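Long-range contacts in haloalkane dehalogenase (Mycobacterium rhodesiae, PDB 4MJ3), which catalyses the hydrolytic cleavage of carbon-halogen bonds in haloalkanes, releasing an alcohol and a halide ion: residues Val24-Gly29 and Val102-Ala107; Ser57-Tyr62 and Ala76-Leu81; Ala163-Ser168 and Phe212-Pro217. One frame throughout, in Å; residues are numbered along the deposited sequence.

Interaction 1: residues Val24-Gly29 and Val102-Ala107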
loop_
_atom_site.group_PDB
_atom_site.type_symbol
_atom_site.label_atom_id
_atom_site.label_comp_id
_atom_site.label_asym_id
_atom_site.label_seq_id
_atom_site.Cartn_x
_atom_site.Cartn_y
_atom_site.Cartn_z
ATOM N N VAL A 24 -15.770 -1.447 6.683
ATOM C CA VAL A 24 -16.075 -2.858 6.882
ATOM C C VAL A 24 -15.509 -3.286 8.230
ATOM O O VAL A 24 -14.580 -2.664 8.742
ATOM C CB VAL A 24 -15.469 -3.757 5.768
ATOM C CG1 VAL A 24 -16.214 -3.577 4.451
ATOM C CG2 VAL A 24 -13.969 -3.517 5.605
ATOM N N GLU A 25 -16.033 -4.368 8.774
ATOM C CA GLU A 25 -15.519 -4.921 10.027
ATOM C C GLU A 25 -14.854 -6.253 9.764
ATOM O O GLU A 25 -15.358 -7.044 8.973
ATOM C CB GLU A 25 -16.656 -5.054 11.011
ATOM C CG GLU A 25 -17.367 -3.723 11.157
ATOM C CD GLU A 25 -17.899 -3.477 12.539
ATOM O OE1 GLU A 25 -18.632 -4.346 13.051
ATOM O OE2 GLU A 25 -17.584 -2.404 13.090
ATOM N N VAL A 26 -13.726 -6.478 10.422
ATOM C CA VAL A 26 -12.979 -7.725 10.305
ATOM C C VAL A 26 -12.640 -8.243 11.692
ATOM O O VAL A 26 -12.617 -7.482 12.644
ATOM C CB VAL A 26 -11.696 -7.550 9.468
ATOM C CG1 VAL A 26 -12.042 -7.038 8.065
ATOM C CG2 VAL A 26 -10.724 -6.583 10.114
ATOM N N ASP A 27 -12.364 -9.541 11.784
ATOM C CA ASP A 27 -11.933 -10.152 13.028
ATOM C C ASP A 27 -10.580 -9.580 13.449
ATOM O O ASP A 27 -9.676 -9.433 12.633
ATOM C CB ASP A 27 -11.788 -11.663 12.846
ATOM C CG ASP A 27 -13.108 -12.377 12.752
ATOM O OD1 ASP A 27 -14.155 -11.795 13.083
ATOM O OD2 ASP A 27 -13.094 -13.567 12.360
ATOM N N SER A 28 -10.451 -9.259 14.731
ATOM C CA SER A 28 -9.191 -8.743 15.248
ATOM C C SER A 28 -8.105 -9.794 15.267
ATOM O O SER A 28 -6.923 -9.462 15.129
ATOM C CB SER A 28 -9.370 -8.207 16.668
ATOM O OG SER A 28 -9.596 -9.278 17.578
ATOM N N GLY A 29 -8.511 -11.058 15.423
ATOM C CA GLY A 29 -7.581 -12.167 15.561
ATOM C C GLY A 29 -7.522 -12.730 16.960
ATOM O O GLY A 29 -6.973 -13.805 17.167
ATOM N N VAL A 102 -1.776 -9.177 6.430
ATOM C CA VAL A 102 -2.237 -9.998 5.318
ATOM C C VAL A 102 -3.653 -10.490 5.597
ATOM O O VAL A 102 -4.529 -10.382 4.725
ATOM C CB VAL A 102 -1.252 -11.152 5.060
ATOM C CG1 VAL A 102 -1.864 -12.248 4.192
ATOM C CG2 VAL A 102 0.017 -10.602 4.423
ATOM N N ASP A 103 -3.884 -11.019 6.799
ATOM C CA ASP A 103 -5.203 -11.561 7.142
ATOM C C ASP A 103 -6.264 -10.451 7.215
ATOM O O ASP A 103 -7.418 -10.618 6.750
ATOM C CB ASP A 103 -5.160 -12.357 8.451
ATOM C CG ASP A 103 -4.390 -13.680 8.319
ATOM O OD1 ASP A 103 -4.206 -14.160 7.180
ATOM O OD2 ASP A 103 -3.928 -14.201 9.351
ATOM N N TRP A 104 -5.893 -9.325 7.794
ATOM C CA TRP A 104 -6.825 -8.188 7.887
ATOM C C TRP A 104 -7.188 -7.644 6.510
ATOM O O TRP A 104 -8.363 -7.424 6.199
ATOM C CB TRP A 104 -6.225 -7.064 8.733
ATOM C CG TRP A 104 -6.159 -7.337 10.194
ATOM C CD1 TRP A 104 -7.061 -8.019 10.948
ATOM C CD2 TRP A 104 -5.136 -6.882 11.092
ATOM N NE1 TRP A 104 -6.668 -8.007 12.274
ATOM C CE2 TRP A 104 -5.498 -7.311 12.392
ATOM C CE3 TRP A 104 -3.980 -6.116 10.933
ATOM C CZ2 TRP A 104 -4.719 -7.024 13.518
ATOM C CZ3 TRP A 104 -3.212 -5.820 12.047
ATOM C CH2 TRP A 104 -3.572 -6.297 13.325
HETATM N N MSE A 105 -6.196 -7.474 5.647
HETATM C CA MSE A 105 -6.466 -6.961 4.302
HETATM C C MSE A 105 -7.299 -7.923 3.471
HETATM O O MSE A 105 -8.221 -7.494 2.755
HETATM C CB MSE A 105 -5.153 -6.607 3.602
HETATM C CG MSE A 105 -5.335 -6.084 2.183
HETATM SE SE MSE A 105 -6.526 -4.505 2.077
HETATM C CE MSE A 105 -5.397 -3.169 2.939
ATOM N N TRP A 106 -6.983 -9.215 3.536
ATOM C CA TRP A 106 -7.774 -10.206 2.822
ATOM C C TRP A 106 -9.210 -10.183 3.313
ATOM O O TRP A 106 -10.124 -10.194 2.502
ATOM C CB TRP A 106 -7.195 -11.616 2.942
ATOM C CG TRP A 106 -7.939 -12.584 2.124
ATOM C CD1 TRP A 106 -8.652 -13.647 2.574
ATOM C CD2 TRP A 106 -8.091 -12.576 0.691
ATOM N NE1 TRP A 106 -9.215 -14.312 1.520
ATOM C CE2 TRP A 106 -8.893 -13.682 0.354
ATOM C CE3 TRP A 106 -7.616 -11.760 -0.331
ATOM C CZ2 TRP A 106 -9.234 -13.986 -0.960
ATOM C CZ3 TRP A 106 -7.953 -12.068 -1.645
ATOM C CH2 TRP A 106 -8.751 -13.154 -1.945
ATOM N N ALA A 107 -9.403 -10.116 4.632
ATOM C CA ALA A 107 -10.752 -10.052 5.185
ATOM C C ALA A 107 -11.529 -8.829 4.686
ATOM O O ALA A 107 -12.711 -8.942 4.377
ATOM C CB ALA A 107 -10.709 -10.074 6.688
#
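Strand 24-27 and helix 102-107 run at 140° to each other, with their axes approaching to 8.2 Å and the CA atoms of Val26 and Ala107 the nearest pair. Val26 points its side chain at the helix and divides it between two neighbours. Its CG1, anti to the carbonyl carbon, rests on Ala107 CB at 3.6 Å, a close methyl-to-methyl contact. Its CG2 is in the crowded position between the backbone N and the carbonyl carbon, and from there it reaches Trp104 CD1 at 4.0 Å, the two side chains crossing at about a right angle. In the alpha/beta hydrolase fold this is a helix-on-sheet contact at the margin: strand 22-27 is one of the two outermost strands of the mixed sheet, and helix 98-112 packs across it, with Val24 continuing the apolar seam onto Ala108 and Ile112. Strand 33-41 lies alongside, its Leu34 pairing with Val26 through the backbone and also touching the Trp104 ring. Where strand 24-27 gives way to a turn, the indole supplies a polar bond. Trp104 NE1 donates to Ser28 O at 3.2 Å, and the N-H...O angle of 144° makes the bond noticeably bent. The oxygen lies near the indole plane, whereas the donor stands 56° out of the carbonyl plane. Asp27 O lies in the ring plane at the same edge, so two successive backbone carbonyls face the pyrrole side of the indole. Ser28 OG turns to Asp30 OD1 and to Gly32 N, tying the turn to itself.

Interaction 2: residues Ser57-Tyr62 and Ala76-Leu81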
loop_
_atom_site.group_PDB
_atom_site.type_symbol
_atom_site.label_atom_id
_atom_site.label_comp_id
_atom_site.label_asym_id
_atom_site.label_seq_id
_atom_site.Cartn_x
_atom_site.Cartn_y
_atom_site.Cartn_z
ATOM N N SER A 57 1.481 6.034 5.411
ATOM C CA SER A 57 0.494 6.835 4.671
ATOM C C SER A 57 -0.910 6.282 4.898
ATOM O O SER A 57 -1.157 5.568 5.882
ATOM C CB SER A 57 0.875 6.868 3.197
ATOM O OG SER A 57 0.774 5.591 2.608
ATOM N N TRP A 58 -1.853 6.716 4.063
ATOM C CA TRP A 58 -3.181 6.120 4.016
ATOM C C TRP A 58 -3.783 6.423 2.657
ATOM O O TRP A 58 -3.059 6.896 1.767
ATOM C CB TRP A 58 -4.064 6.580 5.181
ATOM C CG TRP A 58 -4.373 8.045 5.340
ATOM C CD1 TRP A 58 -3.516 9.032 5.742
ATOM C CD2 TRP A 58 -5.669 8.673 5.211
ATOM N NE1 TRP A 58 -4.202 10.243 5.831
ATOM C CE2 TRP A 58 -5.508 10.036 5.506
ATOM C CE3 TRP A 58 -6.953 8.202 4.886
ATOM C CZ2 TRP A 58 -6.581 10.932 5.494
ATOM C CZ3 TRP A 58 -8.009 9.098 4.843
ATOM C CH2 TRP A 58 -7.823 10.431 5.172
ATOM N N SER A 59 -5.075 6.136 2.474
ATOM C CA SER A 59 -5.711 6.265 1.149
ATOM C C SER A 59 -5.698 7.683 0.570
ATOM O O SER A 59 -5.817 7.866 -0.640
ATOM C CB SER A 59 -7.128 5.712 1.191
ATOM O OG SER A 59 -7.074 4.299 1.392
ATOM N N TYR A 60 -5.463 8.676 1.427
ATOM C CA TYR A 60 -5.207 10.049 1.013
ATOM C C TYR A 60 -4.122 10.146 -0.058
ATOM O O TYR A 60 -4.196 11.003 -0.945
ATOM C CB TYR A 60 -4.845 10.925 2.206
ATOM C CG TYR A 60 -4.892 12.392 1.932
ATOM C CD1 TYR A 60 -6.113 13.039 1.862
ATOM C CD2 TYR A 60 -3.732 13.145 1.733
ATOM C CE1 TYR A 60 -6.191 14.400 1.629
ATOM C CE2 TYR A 60 -3.801 14.506 1.500
ATOM C CZ TYR A 60 -5.033 15.127 1.429
ATOM O OH TYR A 60 -5.145 16.477 1.193
ATOM N N LEU A 61 -3.127 9.264 0.030
ATOM C CA LEU A 61 -2.041 9.175 -0.957
ATOM C C LEU A 61 -2.510 8.967 -2.398
ATOM O O LEU A 61 -1.822 9.367 -3.334
ATOM C CB LEU A 61 -1.094 8.034 -0.544
ATOM C CG LEU A 61 0.129 7.737 -1.411
ATOM C CD1 LEU A 61 1.017 8.969 -1.525
ATOM C CD2 LEU A 61 0.883 6.566 -0.794
ATOM N N TYR A 62 -3.685 8.343 -2.570
ATOM C CA TYR A 62 -4.224 8.012 -3.882
ATOM C C TYR A 62 -5.180 9.087 -4.425
ATOM O O TYR A 62 -5.783 8.895 -5.491
ATOM C CB TYR A 62 -4.894 6.641 -3.849
ATOM C CG TYR A 62 -3.870 5.554 -3.867
ATOM C CD1 TYR A 62 -3.131 5.305 -5.001
ATOM C CD2 TYR A 62 -3.593 4.809 -2.719
ATOM C CE1 TYR A 62 -2.161 4.325 -5.025
ATOM C CE2 TYR A 62 -2.640 3.811 -2.739
ATOM C CZ TYR A 62 -1.901 3.592 -3.890
ATOM O OH TYR A 62 -0.922 2.601 -3.952
ATOM N N ALA A 76 -12.536 2.585 -8.579
ATOM C CA ALA A 76 -11.379 2.723 -7.734
ATOM C C ALA A 76 -11.760 2.412 -6.286
ATOM O O ALA A 76 -12.648 3.043 -5.715
ATOM C CB ALA A 76 -10.814 4.132 -7.838
ATOM N N VAL A 77 -11.049 1.457 -5.705
ATOM C CA VAL A 77 -11.237 1.084 -4.326
ATOM C C VAL A 77 -9.894 1.230 -3.618
ATOM O O VAL A 77 -8.879 0.740 -4.109
ATOM C CB VAL A 77 -11.759 -0.359 -4.223
ATOM C CG1 VAL A 77 -11.935 -0.754 -2.774
ATOM C CG2 VAL A 77 -13.064 -0.475 -5.001
ATOM N N ALA A 78 -9.874 1.960 -2.505
ATOM C CA ALA A 78 -8.644 2.165 -1.737
ATOM C C ALA A 78 -8.938 1.817 -0.284
ATOM O O ALA A 78 -9.944 2.270 0.270
ATOM C CB ALA A 78 -8.175 3.611 -1.843
ATOM N N ILE A 79 -8.077 1.013 0.337
ATOM C CA ILE A 79 -8.367 0.525 1.684
ATOM C C ILE A 79 -7.250 0.964 2.630
ATOM O O ILE A 79 -6.094 0.794 2.311
ATOM C CB ILE A 79 -8.459 -1.023 1.679
ATOM C CG1 ILE A 79 -9.553 -1.498 0.718
ATOM C CG2 ILE A 79 -8.699 -1.553 3.092
ATOM C CD1 ILE A 79 -9.635 -2.997 0.557
ATOM N N ASP A 80 -7.617 1.482 3.799
ATOM C CA ASP A 80 -6.646 1.841 4.820
ATOM C C ASP A 80 -6.239 0.625 5.669
ATOM O O ASP A 80 -7.073 -0.053 6.259
ATOM C CB ASP A 80 -7.191 2.909 5.771
ATOM C CG ASP A 80 -7.364 4.278 5.126
ATOM O OD1 ASP A 80 -6.820 4.551 4.013
ATOM O OD2 ASP A 80 -8.087 5.099 5.743
ATOM N N LEU A 81 -4.948 0.382 5.746
ATOM C CA LEU A 81 -4.408 -0.679 6.601
ATOM C C LEU A 81 -4.789 -0.436 8.059
ATOM O O LEU A 81 -4.874 0.694 8.499
ATOM C CB LEU A 81 -2.891 -0.724 6.471
ATOM C CG LEU A 81 -2.302 -1.109 5.108
ATOM C CD1 LEU A 81 -0.821 -0.786 5.041
ATOM C CD2 LEU A 81 -2.540 -2.570 4.832
#
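Asp80 OD1 is gripped by two donors of one residue: Ser59 N at 2.8 Å and Ser59 OG at 2.6 Å. The serine oxygen stands anti to its carbonyl carbon and beside its backbone N (chi1 -67°), which brings both donors to the same oxygen. Both come from above the carboxylate plane, and the backbone N-H is bent to 149°. Ser59 starts the 3-10 segment 59-62, so Asp80, just past strand 75-79, binds the first N-H of that turn. Ser59 OG also sits 3.5 Å from Ala78 CB, tucking the turn against the strand. Trp58 runs alongside Asp80, pointing the same way, with CE3 3.4 Å from Asp80 OD2 and the ring and carboxylate planes 76° apart; its NE1 is bonded instead to Ala195 O. In this alpha/beta hydrolase fold the contact joins the end of a central strand to the loop that follows the His-Gly-Glu-Pro sequence beginning at His53; in relatives that sequence supplies a backbone N-H to the oxyanion hole. Asp80 OD2 is held by His37 ND1 and Arg86 N. With four hydrogen bonds to donors, this buried carboxylate is probably ionised, its negative charge stabilised by the surrounding N-H and O-H dipoles.

Interaction 3: residues Ala163-Ser168 and Phe212-Pro217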
loop_
_atom_site.group_PDB
_atom_site.type_symbol
_atom_site.label_atom_id
_atom_site.label_comp_id
_atom_site.label_asym_id
_atom_site.label_seq_id
_atom_site.Cartn_x
_atom_site.Cartn_y
_atom_site.Cartn_z
ATOM N N ALA A 163 18.595 2.881 6.600
ATOM C CA ALA A 163 18.623 4.251 7.137
ATOM C C ALA A 163 17.215 4.690 7.538
ATOM O O ALA A 163 17.012 5.309 8.594
ATOM C CB ALA A 163 19.193 5.200 6.103
ATOM N N TRP A 164 16.246 4.365 6.696
ATOM C CA TRP A 164 14.831 4.630 7.016
ATOM C C TRP A 164 14.429 3.846 8.269
ATOM O O TRP A 164 13.844 4.399 9.212
ATOM C CB TRP A 164 13.897 4.321 5.830
ATOM C CG TRP A 164 12.519 3.933 6.281
ATOM C CD1 TRP A 164 11.967 2.685 6.207
ATOM C CD2 TRP A 164 11.590 4.735 7.004
ATOM N NE1 TRP A 164 10.716 2.688 6.754
ATOM C CE2 TRP A 164 10.471 3.928 7.278
ATOM C CE3 TRP A 164 11.565 6.086 7.415
ATOM C CZ2 TRP A 164 9.365 4.405 7.976
ATOM C CZ3 TRP A 164 10.468 6.548 8.103
ATOM C CH2 TRP A 164 9.382 5.720 8.366
ATOM N N GLN A 165 14.768 2.560 8.306
ATOM C CA GLN A 165 14.389 1.734 9.443
ATOM C C GLN A 165 14.906 2.327 10.757
ATOM O O GLN A 165 14.151 2.483 11.736
ATOM C CB GLN A 165 14.902 0.294 9.262
ATOM C CG GLN A 165 14.330 -0.663 10.291
ATOM C CD GLN A 165 14.988 -2.021 10.230
ATOM O OE1 GLN A 165 16.210 -2.131 10.375
ATOM N NE2 GLN A 165 14.193 -3.060 10.028
ATOM N N LYS A 166 16.187 2.661 10.796
ATOM C CA LYS A 166 16.805 3.267 11.978
ATOM C C LYS A 166 16.110 4.572 12.389
ATOM O O LYS A 166 15.754 4.759 13.560
ATOM C CB LYS A 166 18.304 3.480 11.727
ATOM C CG LYS A 166 19.089 3.985 12.925
ATOM C CD LYS A 166 20.554 4.123 12.543
ATOM C CE LYS A 166 21.427 4.537 13.697
ATOM N NZ LYS A 166 21.353 6.007 13.861
ATOM N N PHE A 167 15.877 5.465 11.428
ATOM C CA PHE A 167 15.162 6.721 11.712
ATOM C C PHE A 167 13.795 6.446 12.330
ATOM O O PHE A 167 13.390 7.100 13.321
ATOM C CB PHE A 167 15.016 7.558 10.453
ATOM C CG PHE A 167 14.121 8.746 10.634
ATOM C CD1 PHE A 167 14.605 9.919 11.197
ATOM C CD2 PHE A 167 12.780 8.661 10.324
ATOM C CE1 PHE A 167 13.769 11.000 11.402
ATOM C CE2 PHE A 167 11.939 9.748 10.519
ATOM C CZ PHE A 167 12.438 10.906 11.084
ATOM N N SER A 168 13.085 5.464 11.767
ATOM C CA SER A 168 11.704 5.208 12.192
ATOM C C SER A 168 11.625 4.807 13.660
ATOM O O SER A 168 10.621 5.066 14.325
ATOM C CB SER A 168 11.047 4.149 11.322
ATOM O OG SER A 168 11.545 2.858 11.656
ATOM N N PHE A 212 5.893 -1.075 11.639
ATOM C CA PHE A 212 6.011 -1.545 10.254
ATOM C C PHE A 212 7.433 -1.799 9.776
ATOM O O PHE A 212 7.720 -2.856 9.213
ATOM C CB PHE A 212 5.328 -0.618 9.232
ATOM C CG PHE A 212 4.122 -1.237 8.556
ATOM C CD1 PHE A 212 4.066 -2.603 8.293
ATOM C CD2 PHE A 212 3.086 -0.436 8.120
ATOM C CE1 PHE A 212 2.970 -3.156 7.673
ATOM C CE2 PHE A 212 1.973 -0.984 7.531
ATOM C CZ PHE A 212 1.926 -2.347 7.269
ATOM N N PRO A 213 8.339 -0.856 10.019
ATOM C CA PRO A 213 9.699 -1.066 9.504
ATOM C C PRO A 213 10.419 -2.270 10.127
ATOM O O PRO A 213 11.347 -2.821 9.511
ATOM C CB PRO A 213 10.410 0.241 9.864
ATOM C CG PRO A 213 9.302 1.239 9.915
ATOM C CD PRO A 213 8.194 0.496 10.593
HETATM N N MSE A 214 10.011 -2.683 11.324
HETATM C CA MSE A 214 10.580 -3.884 11.969
HETATM C C MSE A 214 10.005 -5.163 11.414
HETATM O O MSE A 214 10.544 -6.243 11.664
HETATM C CB MSE A 214 10.372 -3.863 13.488
HETATM C CG MSE A 214 10.924 -2.606 14.164
HETATM SE SE MSE A 214 12.783 -2.184 13.614
HETATM C CE MSE A 214 13.663 -3.812 14.304
ATOM N N LEU A 215 8.930 -5.076 10.638
ATOM C CA LEU A 215 8.288 -6.252 10.040
ATOM C C LEU A 215 8.854 -6.611 8.674
ATOM O O LEU A 215 8.485 -7.632 8.113
ATOM C CB LEU A 215 6.767 -6.033 9.922
ATOM C CG LEU A 215 6.035 -5.787 11.255
ATOM C CD1 LEU A 215 4.555 -5.595 10.984
ATOM C CD2 LEU A 215 6.253 -6.929 12.237
ATOM N N VAL A 216 9.704 -5.755 8.119
ATOM C CA VAL A 216 10.266 -6.005 6.790
ATOM C C VAL A 216 11.285 -7.144 6.931
ATOM O O VAL A 216 12.225 -7.030 7.697
ATOM C CB VAL A 216 10.976 -4.771 6.209
ATOM C CG1 VAL A 216 11.619 -5.120 4.853
ATOM C CG2 VAL A 216 10.003 -3.622 6.046
ATOM N N PRO A 217 11.071 -8.253 6.211
ATOM C CA PRO A 217 12.044 -9.327 6.365
ATOM C C PRO A 217 13.407 -8.989 5.787
ATOM O O PRO A 217 13.512 -8.663 4.601
ATOM C CB PRO A 217 11.412 -10.485 5.602
ATOM C CG PRO A 217 9.961 -10.178 5.579
ATOM C CD PRO A 217 9.893 -8.684 5.452
#
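The ring of Pro213 packs against one side of helix 159-170, part of the helical cap above the C-terminal ends of the alpha/beta hydrolase core's parallel strands. Three residues of that helix, Trp164, Gln165 and Ser168, meet the proline. Its CG lies 3.3 Å from Ser168 OG, and the same CG meets Trp164 CZ2 at 3.7 Å, an oblique approach to the indole. The third contact is polar: Gln165 NE2 donates to Pro213 O at 2.9 Å. At 172° this bond is almost straight, and the oxygen lies within the plane of the glutamine amide, although the donor stands 42° out of the carbonyl plane. Gln165 reaches it with an extended chain, CG anti to the backbone N. Selenomethionine Met214, bent at chi2 and chi3, crosses this chain at about a right angle, its SE 4.0 Å from Gln165 CG. Further out, Arg210 NH1 bonds to Ser168 O, a second link to the neighbouring part of the cap. Phe212 turns from the helix and stacks on Trp124 and His101, while both Trp164 and Pro213 touch Glu55; Trp164 of the cap and Trp124 of the core are consistent with the two halide-binding tryptophans of relatives. Ser168 is fixed from within its helix: its CB lies over one face of the Trp164 ring, and its OG donates to a lone pair of Gln165 O at 2.6 Å, in the carbonyl plane.

Interactions 1 and 2 share the central sheet and meet through apolar packing. The methyl CE of selenomethionine Met105 touches Leu81 CD2 at 3.5 Å and Ile79 CG2 at 3.7 Å, so helix 98-112 bridges the edge strand of interaction 1 and the inner strand of interaction 2; their centres are 16 Å apart. Leu81 also carries the link onward, its CD1 meeting Phe212 CE2 of interaction 3 at 3.7 Å, where core gives way to cap. Interactions 1 and 3 do not touch, their nearest atoms being about 8 Å apart. Interactions 2 and 3 probably flank the active-site region, since His53, Glu55 and Trp124 all border them, whereas interaction 1 lies at one edge of the sheet.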